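Local coordinates for transketolase (Campylobacter jejuni, PDB 3M34), which belongs to the transketolase family of enzymes that bind thiamine diphosphate, the cofactor lying between the two subunits of a dimer, at residues A415-F420 against I441-S446. Residues are numbered along the deposited sequence; the frame is centred on the assembly and turned at random.
Sequences ATFFIF and IFTHDS. With TPP (thiamine diphosphate), chain F.
Phe-417 CE1 sits over the centre of the His-444 imidazole, 3.3 Å above its plane, and the two rings meet obliquely, their planes at 40°. Over one face of Phe-420, near the rim, lies thiamine diphosphate N3' (CE2 of Phe-420 to C4' of the cofactor 3.2 Å); Ile-419 CG2 lies over the centre of the other. In the plane of the Phe-417 ring, Thr-443 OG1 meets the edge at CD1. Thr-443 OG1 accepts a hydrogen bond from His-444 ND1 (2.7 Å), which should limit the imidazole's rotation, and it bonds to Asn-372; threonine thus serves both polar and aromatic neighbours. Phe-418, its CG anti to the backbone N (chi1 -170°), lays CD1 3.6 Å from Phe-442 CB, while the carbonyl O of Asp-445 lies in the plane of the Phe-418 ring, at its CD2 edge. The rings of Phe-418 and Phe-442 are nearly parallel yet slid apart; bulky phenyls suit this buried side, where Phe-465 joins them. Ala-415, with only a methyl, brings CB to 3.7 Å from Ile-441 CB, on the face opposite Phe-442.

Backbone hydrogen bonds Thr-416 N to Ile-441 O and Thr-443 N to Thr-416 O join the parallel strands, and Phe-418 N to Thr-443 O (2.8 Å) extends the pairing. Further on, a water accepts from Ile-419 N and donates to His-444 O. Neighbouring strands of a beta-alpha-beta unit are thus linked through helix 421-434, and residues after the first strand reach the cofactor, as in the pyrimidine-binding domain of thiamine diphosphate enzymes.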
loop_
_atom_site.group_PDB
_atom_site.type_symbol
_atom_site.label_atom_id
_atom_site.label_comp_id
_atom_site.label_asym_id
_atom_site.label_seq_id
_atom_site.Cartn_x
_atom_site.Cartn_y
_atom_site.Cartn_z
ATOM N N ALA A 415 13.970 1.984 -4.183
ATOM C CA ALA A 415 14.509 0.993 -3.230
ATOM C C ALA A 415 13.901 1.128 -1.838
ATOM O O ALA A 415 13.741 2.228 -1.288
ATOM C CB ALA A 415 16.053 1.111 -3.130
ATOM N N THR A 416 13.597 -0.027 -1.250
ATOM C CA THR A 416 13.234 -0.093 0.142
ATOM C C THR A 416 13.442 -1.554 0.624
ATOM O O THR A 416 13.816 -2.411 -0.147
ATOM C CB THR A 416 11.768 0.404 0.440
ATOM O OG1 THR A 416 11.501 0.425 1.877
ATOM C CG2 THR A 416 10.698 -0.347 -0.392
ATOM N N PHE A 417 13.103 -1.803 1.888
ATOM C CA PHE A 417 13.010 -3.209 2.376
ATOM C C PHE A 417 11.809 -3.886 1.722
ATOM O O PHE A 417 10.744 -3.295 1.475
ATOM C CB PHE A 417 12.786 -3.320 3.897
ATOM C CG PHE A 417 13.921 -2.792 4.778
ATOM C CD1 PHE A 417 15.259 -2.855 4.369
ATOM C CD2 PHE A 417 13.626 -2.247 6.033
ATOM C CE1 PHE A 417 16.275 -2.392 5.193
ATOM C CE2 PHE A 417 14.647 -1.762 6.873
ATOM C CZ PHE A 417 15.987 -1.860 6.440
ATOM N N PHE A 418 11.958 -5.175 1.440
ATOM C CA PHE A 418 10.917 -5.889 0.741
ATOM C C PHE A 418 9.597 -5.847 1.507
ATOM O O PHE A 418 8.557 -5.755 0.891
ATOM C CB PHE A 418 11.365 -7.338 0.525
ATOM C CG PHE A 418 10.520 -8.191 -0.396
ATOM C CD1 PHE A 418 9.812 -7.685 -1.474
ATOM C CD2 PHE A 418 10.512 -9.573 -0.236
ATOM C CE1 PHE A 418 9.125 -8.502 -2.327
ATOM C CE2 PHE A 418 9.865 -10.373 -1.108
ATOM C CZ PHE A 418 9.141 -9.857 -2.142
ATOM N N ILE A 419 9.628 -5.882 2.849
ATOM C CA ILE A 419 8.363 -5.779 3.619
ATOM C C ILE A 419 7.607 -4.490 3.272
ATOM O O ILE A 419 6.376 -4.488 3.191
ATOM C CB ILE A 419 8.574 -5.955 5.143
ATOM C CG1 ILE A 419 7.223 -6.063 5.865
ATOM C CG2 ILE A 419 9.453 -4.904 5.692
ATOM C CD1 ILE A 419 6.265 -7.070 5.257
ATOM N N PHE A 420 8.354 -3.399 3.053
ATOM C CA PHE A 420 7.724 -2.124 2.760
ATOM C C PHE A 420 7.454 -1.878 1.318
ATOM O O PHE A 420 6.877 -0.816 0.934
ATOM C CB PHE A 420 8.418 -0.986 3.484
ATOM C CG PHE A 420 8.551 -1.240 4.969
ATOM C CD1 PHE A 420 7.462 -1.683 5.686
ATOM C CD2 PHE A 420 9.749 -1.118 5.619
ATOM C CE1 PHE A 420 7.559 -1.953 7.030
ATOM C CE2 PHE A 420 9.845 -1.377 6.962
ATOM C CZ PHE A 420 8.730 -1.825 7.653
ATOM N N ILE A 441 14.047 -2.201 -6.134
ATOM C CA ILE A 441 15.131 -2.840 -5.376
ATOM C C ILE A 441 14.607 -3.137 -3.951
ATOM O O ILE A 441 14.283 -2.201 -3.230
ATOM C CB ILE A 441 16.383 -1.923 -5.300
ATOM C CG1 ILE A 441 16.803 -1.377 -6.676
ATOM C CG2 ILE A 441 17.512 -2.673 -4.609
ATOM C CD1 ILE A 441 16.967 -2.406 -7.723
ATOM N N PHE A 442 14.450 -4.430 -3.595
ATOM C CA PHE A 442 13.842 -4.816 -2.338
ATOM C C PHE A 442 14.817 -5.707 -1.586
ATOM O O PHE A 442 14.961 -6.900 -1.899
ATOM C CB PHE A 442 12.551 -5.629 -2.593
ATOM C CG PHE A 442 11.437 -4.866 -3.299
ATOM C CD1 PHE A 442 11.205 -3.537 -3.023
ATOM C CD2 PHE A 442 10.624 -5.471 -4.226
ATOM C CE1 PHE A 442 10.153 -2.870 -3.657
ATOM C CE2 PHE A 442 9.610 -4.807 -4.858
ATOM C CZ PHE A 442 9.394 -3.462 -4.569
ATOM N N THR A 443 15.425 -5.174 -0.559
ATOM C CA THR A 443 16.374 -5.896 0.266
ATOM C C THR A 443 15.708 -6.500 1.509
ATOM O O THR A 443 14.533 -6.218 1.808
ATOM C CB THR A 443 17.608 -5.063 0.622
ATOM O OG1 THR A 443 17.303 -4.120 1.649
ATOM C CG2 THR A 443 18.205 -4.317 -0.684
ATOM N N HIS A 444 16.463 -7.286 2.267
ATOM C CA HIS A 444 15.924 -7.771 3.546
ATOM C C HIS A 444 14.713 -8.670 3.281
ATOM O O HIS A 444 13.625 -8.515 3.821
ATOM C CB HIS A 444 15.651 -6.594 4.480
ATOM C CG HIS A 444 16.896 -5.911 4.968
ATOM N ND1 HIS A 444 17.736 -5.221 4.105
ATOM C CD2 HIS A 444 17.377 -5.683 6.217
ATOM C CE1 HIS A 444 18.745 -4.718 4.782
ATOM N NE2 HIS A 444 18.554 -4.967 6.071
ATOM N N ASP A 445 14.945 -9.705 2.507
ATOM C CA ASP A 445 13.863 -10.392 1.794
ATOM C C ASP A 445 13.111 -11.522 2.578
ATOM O O ASP A 445 12.176 -12.112 2.032
ATOM C CB ASP A 445 14.411 -11.019 0.524
ATOM C CG ASP A 445 15.345 -12.193 0.776
ATOM O OD1 ASP A 445 16.173 -12.198 1.710
ATOM O OD2 ASP A 445 15.284 -13.151 -0.048
ATOM N N SER A 446 13.544 -11.833 3.790
ATOM C CA SER A 446 12.986 -13.005 4.474
ATOM C C SER A 446 13.142 -12.924 5.979
ATOM O O SER A 446 13.659 -11.930 6.533
ATOM C CB SER A 446 13.664 -14.271 3.960
ATOM O OG SER A 446 14.945 -14.460 4.568
HETATM N "N1'" TPP F . 9.574 2.316 6.067
HETATM C "C2'" TPP F . 8.524 2.035 6.897
HETATM C CM2 TPP F . 7.082 2.125 6.370
HETATM N "N3'" TPP F . 8.769 1.556 8.137
HETATM C "C4'" TPP F . 10.031 1.408 8.580
HETATM N "N4'" TPP F . 10.256 0.926 9.810
HETATM C "C5'" TPP F . 11.137 1.756 7.761
HETATM C "C6'" TPP F . 10.833 2.184 6.481
HETATM C "C7'" TPP F . 12.598 1.630 8.215
HETATM N N3 TPP F . 12.934 2.679 9.215
HETATM C C2 TPP F . 12.944 2.448 10.550
HETATM S S1 TPP F . 13.240 3.917 11.393
HETATM C C5 TPP F . 13.609 4.764 9.947
HETATM C C4 TPP F . 13.293 3.932 8.878
HETATM C CM4 TPP F . 13.448 4.381 7.437
HETATM C C6 TPP F . 14.039 6.193 10.022
HETATM C C7 TPP F . 13.072 6.759 11.016
HETATM O O7 TPP F . 13.661 7.779 11.581
HETATM P PA TPP F . 13.099 8.394 12.772
HETATM O O1A TPP F . 13.593 9.670 12.197
HETATM O O2A TPP F . 11.695 8.079 12.537
HETATM O O3A TPP F . 13.953 7.535 13.588
HETATM P PB TPP F . 14.986 8.002 14.743
HETATM O O1B TPP F . 16.179 7.789 13.848
HETATM O O2B TPP F . 15.231 9.541 14.887
HETATM O O3B TPP F . 15.283 7.056 15.758
HETATM O O HOH W 1 11.932 -6.563 4.556
#